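Local coordinates for protein tryptophanyl-tRNA synthetase (Thermus thermophilus, PDB 2EL7) that probably attaches tryptophan to its cognate tRNA at the cost of ATP, working as a homodimeric class I aminoacyl-tRNA synthetase, at residues S56-A59 with Q60-F63; D105-M109 with T110-D114; D150-Q153 with H154-T158; L240-Y243 with L244-A248; R283-R286 with E287-E290. All blocks are in the same frame, centred on the assembly; numbering follows the deposited sequence.

Contact 1: S56-A59 with Q60-F63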
loop_
_atom_site.group_PDB
_atom_site.type_symbol
_atom_site.label_atom_id
_atom_site.label_comp_id
_atom_site.label_asym_id
_atom_site.label_seq_id
_atom_site.Cartn_x
_atom_site.Cartn_y
_atom_site.Cartn_z
ATOM N N SER A 56 17.209 2.686 13.409
ATOM C CA SER A 56 18.071 3.802 13.801
ATOM C C SER A 56 19.263 3.856 12.846
ATOM O O SER A 56 20.073 4.776 12.882
ATOM C CB SER A 56 18.598 3.590 15.215
ATOM O OG SER A 56 19.586 2.567 15.202
ATOM N N THR A 57 19.350 2.872 11.973
ATOM C CA THR A 57 20.458 2.804 11.061
ATOM C C THR A 57 20.133 2.901 9.553
ATOM O O THR A 57 21.051 3.061 8.742
ATOM C CB THR A 57 21.223 1.522 11.403
ATOM O OG1 THR A 57 22.559 1.875 11.756
ATOM C CG2 THR A 57 21.191 0.511 10.288
ATOM N N LEU A 58 18.846 2.862 9.188
ATOM C CA LEU A 58 18.449 2.875 7.767
ATOM C C LEU A 58 18.653 4.161 6.982
ATOM O O LEU A 58 19.016 4.121 5.815
ATOM C CB LEU A 58 16.990 2.431 7.630
ATOM C CG LEU A 58 16.327 2.299 6.255
ATOM C CD1 LEU A 58 17.100 1.330 5.388
ATOM C CD2 LEU A 58 14.886 1.819 6.455
ATOM N N ALA A 59 18.405 5.303 7.605
ATOM C CA ALA A 59 18.604 6.581 6.925
ATOM C C ALA A 59 20.068 6.686 6.458
ATOM O O ALA A 59 20.347 6.985 5.289
ATOM C CB ALA A 59 18.246 7.739 7.872
ATOM N N GLN A 60 20.999 6.409 7.368
ATOM C CA GLN A 60 22.414 6.462 7.025
ATOM C C GLN A 60 22.766 5.441 5.944
ATOM O O GLN A 60 23.523 5.765 5.025
ATOM C CB GLN A 60 23.292 6.219 8.253
ATOM C CG GLN A 60 24.823 6.366 8.010
ATOM C CD GLN A 60 25.224 7.765 7.474
ATOM O OE1 GLN A 60 24.571 8.771 7.792
ATOM N NE2 GLN A 60 26.313 7.828 6.671
ATOM N N ARG A 61 22.232 4.218 6.046
ATOM C CA ARG A 61 22.534 3.197 5.044
ATOM C C ARG A 61 21.982 3.594 3.674
ATOM O O ARG A 61 22.570 3.267 2.643
ATOM C CB ARG A 61 21.963 1.831 5.445
ATOM C CG ARG A 61 22.907 0.994 6.292
ATOM C CD ARG A 61 22.140 0.096 7.224
ATOM N NE ARG A 61 21.193 -0.749 6.515
ATOM C CZ ARG A 61 20.016 -1.112 7.016
ATOM N NH1 ARG A 61 19.657 -0.688 8.226
ATOM N NH2 ARG A 61 19.201 -1.900 6.317
ATOM N N THR A 62 20.865 4.310 3.668
ATOM C CA THR A 62 20.272 4.724 2.412
ATOM C C THR A 62 21.113 5.795 1.768
ATOM O O THR A 62 21.305 5.799 0.550
ATOM C CB THR A 62 18.867 5.257 2.629
ATOM O OG1 THR A 62 18.037 4.198 3.126
ATOM C CG2 THR A 62 18.294 5.832 1.341
ATOM N N PHE A 63 21.639 6.692 2.601
ATOM C CA PHE A 63 22.461 7.789 2.110
ATOM C C PHE A 63 23.802 7.268 1.590
ATOM O O PHE A 63 24.324 7.785 0.599
ATOM C CB PHE A 63 22.686 8.809 3.234
ATOM C CG PHE A 63 23.751 9.816 2.927
ATOM C CD1 PHE A 63 23.462 10.935 2.174
ATOM C CD2 PHE A 63 25.068 9.588 3.324
ATOM C CE1 PHE A 63 24.473 11.812 1.810
ATOM C CE2 PHE A 63 26.079 10.452 2.966
ATOM C CZ PHE A 63 25.779 11.569 2.203
HETATM O O HOH W 1 20.449 6.531 10.319
#
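T57 and L58 meet R61 and T62 one turn further along helix 55-72. This helix is the crossover of a beta-alpha-beta unit. It links parallel strands 37-41 and 80-83 in the nucleotide-binding domain of this class I synthetase.

Hydrogen bonds tie the two turns. R61 N donates to T57 O over 3.2 Å, and F63 N donates to A59 O over 3.0 Å. L58 O is gripped twice by one residue: T62 N reaches it at 2.8 Å and T62 OG1 at 2.9 Å. The two donors arrive from opposite faces of the carbonyl plane, and the hydroxyl stands above that plane. OG1 lies beside its own backbone N (chi1 -64°), which turns it back along the helix. The buried hydroxyl thus finds an acceptor within its own helix.

Packing is lighter. The L58 CD1 methyl lies over one face of the R61 guanidinium, offset toward its rim and 4.0 Å from R61 NH2. The two chains cross at about a right angle. R61 bends at chi3 (55°) to bring the group back there, but it is modelled too close to T57 CG2, so its exact position is doubtful.

Outside the helix, T62 packs on P10, a predicted ATP-binding residue, and on L328 of the second subunit. L58 also touches A46 and Y53.

A water bridges the first turn: it donates to S56 O at 3.1 Å and accepts from Q60 N at 3.0 Å.

Contact 2: D105-M109 with T110-D114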
loop_
_atom_site.group_PDB
_atom_site.type_symbol
_atom_site.label_atom_id
_atom_site.label_comp_id
_atom_site.label_asym_id
_atom_site.label_seq_id
_atom_site.Cartn_x
_atom_site.Cartn_y
_atom_site.Cartn_z
ATOM N N ASP A 105 -0.957 -16.448 -7.287
ATOM C CA ASP A 105 0.269 -16.059 -7.977
ATOM C C ASP A 105 1.324 -15.515 -7.008
ATOM O O ASP A 105 2.527 -15.645 -7.260
ATOM C CB ASP A 105 -0.018 -14.996 -9.043
ATOM C CG ASP A 105 -0.903 -15.521 -10.164
ATOM O OD1 ASP A 105 -1.504 -14.678 -10.873
ATOM O OD2 ASP A 105 -0.988 -16.769 -10.331
ATOM N N LEU A 106 0.890 -14.895 -5.907
ATOM C CA LEU A 106 1.854 -14.371 -4.944
ATOM C C LEU A 106 2.364 -15.476 -4.037
ATOM O O LEU A 106 3.568 -15.603 -3.825
ATOM C CB LEU A 106 1.240 -13.249 -4.108
ATOM C CG LEU A 106 0.939 -11.984 -4.902
ATOM C CD1 LEU A 106 0.133 -11.031 -4.070
ATOM C CD2 LEU A 106 2.231 -11.363 -5.345
ATOM N N THR A 107 1.460 -16.291 -3.515
ATOM C CA THR A 107 1.880 -17.372 -2.637
ATOM C C THR A 107 2.858 -18.331 -3.336
ATOM O O THR A 107 3.671 -18.986 -2.679
ATOM C CB THR A 107 0.649 -18.127 -2.073
ATOM O OG1 THR A 107 -0.119 -18.683 -3.141
ATOM C CG2 THR A 107 -0.257 -17.162 -1.326
ATOM N N ARG A 108 2.830 -18.372 -4.669
ATOM C CA ARG A 108 3.734 -19.246 -5.410
ATOM C C ARG A 108 5.017 -18.596 -5.901
ATOM O O ARG A 108 5.805 -19.252 -6.588
ATOM C CB ARG A 108 3.027 -19.864 -6.615
ATOM C CG ARG A 108 1.919 -20.775 -6.239
ATOM C CD ARG A 108 1.232 -21.349 -7.445
ATOM N NE ARG A 108 -0.163 -21.508 -7.095
ATOM C CZ ARG A 108 -1.126 -20.722 -7.543
ATOM N NH1 ARG A 108 -2.380 -20.919 -7.156
ATOM N NH2 ARG A 108 -0.839 -19.765 -8.411
ATOM N N MET A 109 5.227 -17.318 -5.598
ATOM C CA MET A 109 6.463 -16.673 -6.032
ATOM C C MET A 109 7.559 -17.396 -5.277
ATOM O O MET A 109 7.430 -17.658 -4.076
ATOM C CB MET A 109 6.488 -15.190 -5.670
ATOM C CG MET A 109 5.392 -14.367 -6.354
ATOM S SD MET A 109 5.682 -13.995 -8.085
ATOM C CE MET A 109 7.150 -12.884 -7.951
ATOM N N THR A 110 8.625 -17.730 -5.991
ATOM C CA THR A 110 9.734 -18.440 -5.417
ATOM C C THR A 110 10.293 -17.832 -4.141
ATOM O O THR A 110 10.568 -18.558 -3.194
ATOM C CB THR A 110 10.877 -18.551 -6.416
ATOM O OG1 THR A 110 10.384 -19.110 -7.628
ATOM C CG2 THR A 110 11.984 -19.443 -5.868
ATOM N N GLN A 111 10.464 -16.515 -4.102
ATOM C CA GLN A 111 11.054 -15.907 -2.918
ATOM C C GLN A 111 10.199 -16.092 -1.699
ATOM O O GLN A 111 10.680 -16.563 -0.671
ATOM C CB GLN A 111 11.371 -14.419 -3.144
ATOM C CG GLN A 111 12.642 -14.213 -3.960
ATOM C CD GLN A 111 13.406 -12.931 -3.590
ATOM O OE1 GLN A 111 13.572 -12.603 -2.405
ATOM N NE2 GLN A 111 13.895 -12.223 -4.598
ATOM N N PHE A 112 8.927 -15.734 -1.804
ATOM C CA PHE A 112 8.013 -15.891 -0.682
ATOM C C PHE A 112 7.959 -17.339 -0.200
ATOM O O PHE A 112 8.005 -17.602 1.001
ATOM C CB PHE A 112 6.599 -15.461 -1.069
ATOM C CG PHE A 112 5.553 -15.910 -0.089
ATOM C CD1 PHE A 112 5.375 -15.234 1.121
ATOM C CD2 PHE A 112 4.763 -17.016 -0.362
ATOM C CE1 PHE A 112 4.425 -15.654 2.036
ATOM C CE2 PHE A 112 3.794 -17.456 0.556
ATOM C CZ PHE A 112 3.624 -16.775 1.755
ATOM N N LYS A 113 7.863 -18.264 -1.152
ATOM C CA LYS A 113 7.764 -19.691 -0.881
ATOM C C LYS A 113 8.936 -20.265 -0.098
ATOM O O LYS A 113 8.744 -21.057 0.821
ATOM C CB LYS A 113 7.612 -20.447 -2.203
ATOM C CG LYS A 113 7.415 -21.946 -2.041
ATOM C CD LYS A 113 8.149 -22.694 -3.120
ATOM C CE LYS A 113 9.599 -22.857 -2.779
ATOM N NZ LYS A 113 10.412 -23.385 -3.906
ATOM N N ASP A 114 10.152 -19.884 -0.476
ATOM C CA ASP A 114 11.343 -20.377 0.212
ATOM C C ASP A 114 11.432 -19.865 1.642
ATOM O O ASP A 114 11.871 -20.587 2.534
ATOM C CB ASP A 114 12.623 -19.976 -0.524
ATOM C CG ASP A 114 12.834 -20.758 -1.817
ATOM O OD1 ASP A 114 12.326 -21.892 -1.928
ATOM O OD2 ASP A 114 13.533 -20.250 -2.721
#
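T107 and M109 meet F112 and K113 where two short helices join. M109 N donates to L106 O over 3.0 Å as the chain leaves helix 103-107. M109 is then the N-cap residue of helix 110-115.

T110 opens the second helix. Its backbone N is bonded to Q153 OE1 of helix 153-169, so a side chain from elsewhere in the fold meets this helix start. The M109 chain bends at chi2 and chi3, and its end leads away from helix 110-115 to pack on Q153 and H154.

The end of Q111 leads away from the preceding segment and touches Q151.

F112 gives the main side-chain contact back to T107. Its CG lies opposite the backbone N (chi1 166°), and the ring reaches back toward the preceding helix. T107 O lies at the ring edge, near its plane, 3.2 Å from F112 CD2. The oxygen thus faces the C-H rim and not the pi cloud. T107 CB touches F112 CE2 at 4.2 Å. L127 and V122 also touch this buried ring, as does L103 of the second subunit.

K113 N closes the first turn by donating to M109 O at 3.0 Å, nearly straight at 165°. K113 CB packs against the same oxygen at 3.4 Å. At the far end, K113 NZ makes a salt bridge to D114 OD1 at 3.1 Å.

D114 N donates to T110 O over 3.1 Å. The whole is a tight helix-to-helix connection, with an N-cap at the joint and an aromatic ring set against the end of the preceding helix.

Contact 3: D150-Q153 with H154-T158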
loop_
_atom_site.group_PDB
_atom_site.type_symbol
_atom_site.label_atom_id
_atom_site.label_comp_id
_atom_site.label_asym_id
_atom_site.label_seq_id
_atom_site.Cartn_x
_atom_site.Cartn_y
_atom_site.Cartn_z
ATOM N N ASP A 150 17.815 -15.044 -11.280
ATOM C CA ASP A 150 16.854 -15.601 -10.343
ATOM C C ASP A 150 15.883 -14.545 -9.832
ATOM O O ASP A 150 15.376 -14.661 -8.718
ATOM C CB ASP A 150 17.585 -16.247 -9.159
ATOM C CG ASP A 150 18.582 -15.301 -8.498
ATOM O OD1 ASP A 150 19.155 -15.678 -7.447
ATOM O OD2 ASP A 150 18.795 -14.184 -9.030
ATOM N N GLN A 151 15.624 -13.514 -10.630
ATOM C CA GLN A 151 14.701 -12.463 -10.194
ATOM C C GLN A 151 13.802 -11.995 -11.303
ATOM O O GLN A 151 13.282 -10.883 -11.278
ATOM C CB GLN A 151 15.466 -11.274 -9.656
ATOM C CG GLN A 151 16.449 -11.674 -8.621
ATOM C CD GLN A 151 16.946 -10.500 -7.871
ATOM O OE1 GLN A 151 17.555 -9.598 -8.448
ATOM N NE2 GLN A 151 16.679 -10.482 -6.564
ATOM N N VAL A 152 13.631 -12.868 -12.277
ATOM C CA VAL A 152 12.804 -12.600 -13.418
ATOM C C VAL A 152 11.315 -12.690 -13.051
ATOM O O VAL A 152 10.503 -11.920 -13.571
ATOM C CB VAL A 152 13.177 -13.593 -14.540
ATOM C CG1 VAL A 152 12.176 -13.531 -15.683
ATOM C CG2 VAL A 152 14.556 -13.246 -15.055
ATOM N N GLN A 153 10.966 -13.606 -12.139
ATOM C CA GLN A 153 9.571 -13.795 -11.719
ATOM C C GLN A 153 8.788 -12.521 -11.430
ATOM O O GLN A 153 7.634 -12.395 -11.858
ATOM C CB GLN A 153 9.476 -14.709 -10.489
ATOM C CG GLN A 153 9.192 -16.155 -10.821
ATOM C CD GLN A 153 8.419 -16.897 -9.733
ATOM O OE1 GLN A 153 8.821 -16.925 -8.568
ATOM N NE2 GLN A 153 7.304 -17.508 -10.119
ATOM N N HIS A 154 9.388 -11.567 -10.717
ATOM C CA HIS A 154 8.641 -10.355 -10.426
ATOM C C HIS A 154 8.467 -9.472 -11.663
ATOM O O HIS A 154 7.570 -8.633 -11.707
ATOM C CB HIS A 154 9.242 -9.579 -9.226
ATOM C CG HIS A 154 10.444 -8.736 -9.544
ATOM N ND1 HIS A 154 11.710 -9.263 -9.716
ATOM C CD2 HIS A 154 10.587 -7.393 -9.614
ATOM C CE1 HIS A 154 12.580 -8.277 -9.866
ATOM N NE2 HIS A 154 11.921 -7.132 -9.807
ATOM N N ILE A 155 9.301 -9.642 -12.678
ATOM C CA ILE A 155 9.067 -8.848 -13.875
ATOM C C ILE A 155 7.879 -9.491 -14.596
ATOM O O ILE A 155 7.069 -8.791 -15.191
ATOM C CB ILE A 155 10.289 -8.770 -14.832
ATOM C CG1 ILE A 155 11.336 -7.766 -14.336
ATOM C CG2 ILE A 155 9.870 -8.128 -16.120
ATOM C CD1 ILE A 155 11.513 -7.630 -12.856
ATOM N N GLU A 156 7.764 -10.816 -14.544
ATOM C CA GLU A 156 6.624 -11.486 -15.174
ATOM C C GLU A 156 5.314 -11.103 -14.470
ATOM O O GLU A 156 4.287 -10.916 -15.121
ATOM C CB GLU A 156 6.813 -13.012 -15.172
ATOM C CG GLU A 156 7.857 -13.470 -16.205
ATOM C CD GLU A 156 8.398 -14.909 -15.993
ATOM O OE1 GLU A 156 9.232 -15.344 -16.836
ATOM O OE2 GLU A 156 8.005 -15.592 -15.004
ATOM N N LEU A 157 5.348 -10.970 -13.146
ATOM C CA LEU A 157 4.150 -10.583 -12.415
ATOM C C LEU A 157 3.740 -9.199 -12.875
ATOM O O LEU A 157 2.558 -8.936 -13.110
ATOM C CB LEU A 157 4.412 -10.557 -10.901
ATOM C CG LEU A 157 3.245 -10.060 -10.029
ATOM C CD1 LEU A 157 2.141 -11.106 -10.024
ATOM C CD2 LEU A 157 3.713 -9.755 -8.609
ATOM N N THR A 158 4.720 -8.313 -13.009
ATOM C CA THR A 158 4.478 -6.941 -13.437
ATOM C C THR A 158 3.803 -6.865 -14.808
ATOM O O THR A 158 2.866 -6.061 -14.992
ATOM C CB THR A 158 5.797 -6.153 -13.459
ATOM O OG1 THR A 158 6.420 -6.269 -12.173
ATOM C CG2 THR A 158 5.565 -4.663 -13.757
#
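The H154 ring turns its edge to Q151 and one face to I155. H154 ND1 donates to Q151 O at 2.7 Å, but the bond is bent to 116° and weak. Q151 O lies near the ring plane. On one face, I155 CD1 stands 3.1 Å above the ring plane, over its centre. CG of H154 takes the crowded position between N and the carbonyl carbon (chi1 80°), which tips the ring back toward Q151. An alanine here would remove both edge and face, and would probably leave Q151 O without this partner and the I155 methyl without its cover.

V152 and E156 cross at a slant, with V152 CG1 3.6 Å from E156 OE1. V152 O accepts from two amides. I155 N comes from above the carbonyl plane at 2.7 Å, and E156 N lies in the plane at 3.1 Å. T158 OG1 adds a bond to H154 O at 2.7 Å.

H154 also packs on Q133 and V147. This is the entry to helix 153-169 from the loop after strand 144-146. That loop carries D150, one of the residues predicted to bind ATP.

Contact 4: L240-Y243 with L244-A248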
loop_
_atom_site.group_PDB
_atom_site.type_symbol
_atom_site.label_atom_id
_atom_site.label_comp_id
_atom_site.label_asym_id
_atom_site.label_seq_id
_atom_site.Cartn_x
_atom_site.Cartn_y
_atom_site.Cartn_z
ATOM N N LEU A 240 42.909 -16.804 -7.372
ATOM C CA LEU A 240 44.003 -15.851 -7.478
ATOM C C LEU A 240 44.189 -15.353 -8.914
ATOM O O LEU A 240 44.393 -14.153 -9.134
ATOM C CB LEU A 240 45.300 -16.488 -6.988
ATOM C CG LEU A 240 46.503 -15.555 -6.877
ATOM C CD1 LEU A 240 46.347 -14.653 -5.665
ATOM C CD2 LEU A 240 47.766 -16.384 -6.746
ATOM N N PHE A 241 44.127 -16.260 -9.889
ATOM C CA PHE A 241 44.285 -15.862 -11.287
ATOM C C PHE A 241 42.976 -15.426 -11.910
ATOM O O PHE A 241 42.967 -14.881 -13.016
ATOM C CB PHE A 241 44.899 -16.992 -12.108
ATOM C CG PHE A 241 46.397 -16.959 -12.139
ATOM C CD1 PHE A 241 47.067 -16.224 -13.108
ATOM C CD2 PHE A 241 47.143 -17.607 -11.153
ATOM C CE1 PHE A 241 48.460 -16.128 -13.093
ATOM C CE2 PHE A 241 48.539 -17.518 -11.127
ATOM C CZ PHE A 241 49.196 -16.777 -12.096
ATOM N N THR A 242 41.871 -15.672 -11.205
ATOM C CA THR A 242 40.551 -15.267 -11.686
ATOM C C THR A 242 40.461 -13.762 -11.441
ATOM O O THR A 242 40.160 -12.983 -12.353
ATOM C CB THR A 242 39.430 -15.992 -10.917
ATOM O OG1 THR A 242 39.494 -17.397 -11.198
ATOM C CG2 THR A 242 38.067 -15.471 -11.325
ATOM N N TYR A 243 40.743 -13.363 -10.205
ATOM C CA TYR A 243 40.740 -11.959 -9.840
ATOM C C TYR A 243 41.752 -11.259 -10.716
ATOM O O TYR A 243 41.462 -10.212 -11.288
ATOM C CB TYR A 243 41.154 -11.769 -8.389
ATOM C CG TYR A 243 40.146 -12.220 -7.361
ATOM C CD1 TYR A 243 40.413 -12.064 -6.005
ATOM C CD2 TYR A 243 38.923 -12.784 -7.731
ATOM C CE1 TYR A 243 39.497 -12.457 -5.031
ATOM C CE2 TYR A 243 37.990 -13.181 -6.754
ATOM C CZ TYR A 243 38.294 -13.016 -5.407
ATOM O OH TYR A 243 37.432 -13.451 -4.420
ATOM N N LEU A 244 42.948 -11.833 -10.826
ATOM C CA LEU A 244 43.995 -11.220 -11.642
ATOM C C LEU A 244 43.461 -10.870 -13.029
ATOM O O LEU A 244 43.777 -9.819 -13.585
ATOM C CB LEU A 244 45.196 -12.164 -11.776
ATOM C CG LEU A 244 46.409 -11.631 -12.555
ATOM C CD1 LEU A 244 47.091 -10.547 -11.748
ATOM C CD2 LEU A 244 47.381 -12.762 -12.845
ATOM N N SER A 245 42.641 -11.759 -13.575
ATOM C CA SER A 245 42.055 -11.580 -14.906
ATOM C C SER A 245 41.142 -10.359 -14.981
ATOM O O SER A 245 41.102 -9.643 -15.991
ATOM C CB SER A 245 41.262 -12.833 -15.270
ATOM O OG SER A 245 42.058 -13.981 -15.027
ATOM N N TYR A 246 40.405 -10.142 -13.898
ATOM C CA TYR A 246 39.480 -9.024 -13.792
ATOM C C TYR A 246 40.174 -7.673 -13.820
ATOM O O TYR A 246 39.634 -6.722 -14.376
ATOM C CB TYR A 246 38.720 -9.100 -12.475
ATOM C CG TYR A 246 37.839 -10.317 -12.279
ATOM C CD1 TYR A 246 37.410 -10.669 -10.999
ATOM C CD2 TYR A 246 37.393 -11.083 -13.360
ATOM C CE1 TYR A 246 36.559 -11.742 -10.794
ATOM C CE2 TYR A 246 36.541 -12.180 -13.162
ATOM C CZ TYR A 246 36.130 -12.499 -11.875
ATOM O OH TYR A 246 35.309 -13.591 -11.638
ATOM N N PHE A 247 41.370 -7.592 -13.233
ATOM C CA PHE A 247 42.080 -6.317 -13.115
ATOM C C PHE A 247 43.436 -6.047 -13.746
ATOM O O PHE A 247 44.030 -5.002 -13.469
ATOM C CB PHE A 247 42.204 -5.980 -11.643
ATOM C CG PHE A 247 40.932 -6.125 -10.904
ATOM C CD1 PHE A 247 40.687 -7.269 -10.140
ATOM C CD2 PHE A 247 39.943 -5.151 -11.022
ATOM C CE1 PHE A 247 39.482 -7.445 -9.508
ATOM C CE2 PHE A 247 38.715 -5.312 -10.392
ATOM C CZ PHE A 247 38.476 -6.463 -9.630
ATOM N N ALA A 248 43.944 -6.965 -14.564
ATOM C CA ALA A 248 45.240 -6.758 -15.190
ATOM C C ALA A 248 45.147 -7.185 -16.643
ATOM O O ALA A 248 44.422 -8.130 -16.972
ATOM C CB ALA A 248 46.309 -7.555 -14.461
#
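L240 to Y243 and L244 to F247 form successive turns of helix 239-247, tied by bonds four residues apart. L244 N donates to L240 O at 3.2 Å, and S245 N to F241 O at the same length. Y246 N donates to T242 O. F247 N donates to Y243 O at 3.3 Å. A248 then leaves helical geometry. S245 OG also lies on F241 O, but so close that the bond length is doubtful.

F241 and L244 run side by side and point the same way, with F241 CD1 3.5 Å from L244 CD2. F241 also meets Y260 edge-to-face, and L244 packs on V253. The helix therefore lies against helix 250-261, in the helical region that follows the KMSKS loop.

On another side, Y246 lies alongside T242. Its CG is anti to the carbonyl carbon, beside the backbone N (chi1 -62°), which lays the ring back along T242. T242 O sits 3.4 Å above one ring face, toward the rim, while T242 CG2 touches Y246 OH at 3.4 Å. Y243 crosses Y246 at a slant, with Y243 CD2 4.0 Å from Y246 CE1. A serine in place of Y246 would probably leave the T242 methyl and the Y243 ring without this aromatic partner, and open a gap beside P188 and L20.

Y243 OH bonds to P188 O, and its ring packs on M196 of the predicted ATP site. F247 CD1 approaches Y243 O at 3.3 Å.

Contact 5: R283-R286 with E287-E290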
loop_
_atom_site.group_PDB
_atom_site.type_symbol
_atom_site.label_atom_id
_atom_site.label_comp_id
_atom_site.label_asym_id
_atom_site.label_seq_id
_atom_site.Cartn_x
_atom_site.Cartn_y
_atom_site.Cartn_z
ATOM N N ARG A 283 41.061 2.938 -7.183
ATOM C CA ARG A 283 41.572 4.280 -6.948
ATOM C C ARG A 283 40.549 5.377 -7.253
ATOM O O ARG A 283 40.164 6.120 -6.356
ATOM C CB ARG A 283 42.854 4.490 -7.762
ATOM C CG ARG A 283 43.642 5.753 -7.455
ATOM C CD ARG A 283 44.875 5.836 -8.347
ATOM N NE ARG A 283 45.158 7.208 -8.739
ATOM C CZ ARG A 283 44.388 7.934 -9.553
ATOM N NH1 ARG A 283 43.276 7.416 -10.079
ATOM N NH2 ARG A 283 44.718 9.198 -9.826
ATOM N N PRO A 284 40.088 5.489 -8.511
ATOM C CA PRO A 284 39.103 6.521 -8.881
ATOM C C PRO A 284 37.779 6.427 -8.093
ATOM O O PRO A 284 37.136 7.439 -7.803
ATOM C CB PRO A 284 38.873 6.283 -10.378
ATOM C CG PRO A 284 40.107 5.549 -10.815
ATOM C CD PRO A 284 40.413 4.638 -9.666
ATOM N N ILE A 285 37.361 5.218 -7.757
ATOM C CA ILE A 285 36.124 5.056 -7.017
ATOM C C ILE A 285 36.317 5.619 -5.619
ATOM O O ILE A 285 35.468 6.359 -5.105
ATOM C CB ILE A 285 35.732 3.563 -6.929
ATOM C CG1 ILE A 285 35.541 3.009 -8.354
ATOM C CG2 ILE A 285 34.495 3.386 -6.070
ATOM C CD1 ILE A 285 35.273 1.517 -8.418
ATOM N N ARG A 286 37.454 5.281 -5.019
ATOM C CA ARG A 286 37.791 5.720 -3.664
ATOM C C ARG A 286 37.994 7.220 -3.554
ATOM O O ARG A 286 37.568 7.848 -2.581
ATOM C CB ARG A 286 39.055 5.024 -3.196
ATOM C CG ARG A 286 38.976 3.539 -3.230
ATOM C CD ARG A 286 40.166 2.983 -2.470
ATOM N NE ARG A 286 39.838 1.662 -2.013
ATOM C CZ ARG A 286 40.249 1.151 -0.876
ATOM N NH1 ARG A 286 39.874 -0.072 -0.548
ATOM N NH2 ARG A 286 41.035 1.850 -0.081
ATOM N N GLU A 287 38.675 7.795 -4.541
ATOM C CA GLU A 287 38.885 9.237 -4.538
ATOM C C GLU A 287 37.503 9.890 -4.600
ATOM O O GLU A 287 37.247 10.817 -3.827
ATOM C CB GLU A 287 39.761 9.665 -5.715
ATOM C CG GLU A 287 41.243 9.714 -5.355
ATOM C CD GLU A 287 42.182 9.506 -6.546
ATOM O OE1 GLU A 287 41.801 9.858 -7.689
ATOM O OE2 GLU A 287 43.309 8.995 -6.320
ATOM N N ARG A 288 36.604 9.397 -5.472
ATOM C CA ARG A 288 35.254 9.971 -5.538
ATOM C C ARG A 288 34.546 9.819 -4.188
ATOM O O ARG A 288 33.980 10.776 -3.663
ATOM C CB ARG A 288 34.382 9.309 -6.601
ATOM C CG ARG A 288 34.665 9.678 -8.047
ATOM C CD ARG A 288 33.563 9.121 -8.987
ATOM N NE ARG A 288 34.076 8.858 -10.329
ATOM C CZ ARG A 288 34.728 7.753 -10.700
ATOM N NH1 ARG A 288 35.165 7.626 -11.946
ATOM N NH2 ARG A 288 34.924 6.763 -9.846
ATOM N N ALA A 289 34.575 8.617 -3.627
ATOM C CA ALA A 289 33.932 8.399 -2.328
ATOM C C ALA A 289 34.417 9.424 -1.299
ATOM O O ALA A 289 33.625 9.974 -0.544
ATOM C CB ALA A 289 34.201 6.982 -1.823
ATOM N N GLU A 290 35.718 9.683 -1.281
ATOM C CA GLU A 290 36.292 10.654 -0.342
ATOM C C GLU A 290 35.784 12.084 -0.610
ATOM O O GLU A 290 35.521 12.857 0.314
ATOM C CB GLU A 290 37.826 10.612 -0.422
ATOM C CG GLU A 290 38.502 11.356 0.707
ATOM C CD GLU A 290 37.729 11.247 2.040
ATOM O OE1 GLU A 290 37.050 12.240 2.435
ATOM O OE2 GLU A 290 37.796 10.163 2.684
#
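R283 and E287 pair one turn apart on helix 267-294, and their conformations decide the kind of salt bridge. E287 OE2 lies over the centre of the R283 guanidinium, 3.5 Å from R283 NE. The carboxylate and guanidinium planes are 78° apart. No N-H points at the oxygen, so charge alone draws the groups together. R283 holds CG opposite its backbone N (chi1 -170°) and bends only at chi3, which presents a face to E287. The E287 chain is extended beyond CG. E287 OE2 also rests 3.5 Å from R283 CG.

R288 reaches back toward P284. Its chain is extended from CG to NE and runs past the P284 carbonyl, with R288 CG 3.3 Å from P284 O. R288 NH2 comes within 3.1 Å of P284 O, but at a poor angle for bonding. That nitrogen makes a weak hydrogen bond to A71 O instead.

The helix is kinked here: the N atoms of P284 and I285 lack bonds to the turn before, and the proline has no N-H to give. Bonding then resumes regularly: E287 N donates to R283 O at 2.9 Å, R288 N to P284 O, A289 N to I285 O at 2.8 Å and E290 N to R286 O at 2.9 Å.

The R286 chain is extended from CG to NE, and its NE bonds to L206 O. I285 and A289 both pack on A71 of helix 55-72, while L207 of a loop touches R286 and A289.

Overall arrangement
All five contacts are local and partly buried. Contact 4 buries L240, Y243 and L244; contact 5 buries only I285 and A289, with R283, E287 and R288 exposed. Contacts 1, 4 and 5 lie within single helices, whereas contact 2 joins two short helices and contact 3 starts one. Contacts 2 and 3 touch directly. The helix of contact 5 packs on the helix that holds contact 1. The second subunit reaches contacts 1 and 2 but not the other three. Chemistry follows place. Contact 4 is aromatic, near the KMSKS loop. Contact 5 is charged. Contact 1 joins a buried hydroxyl to its own helix, and contact 3 has a weakly bonded imidazole at a helix start.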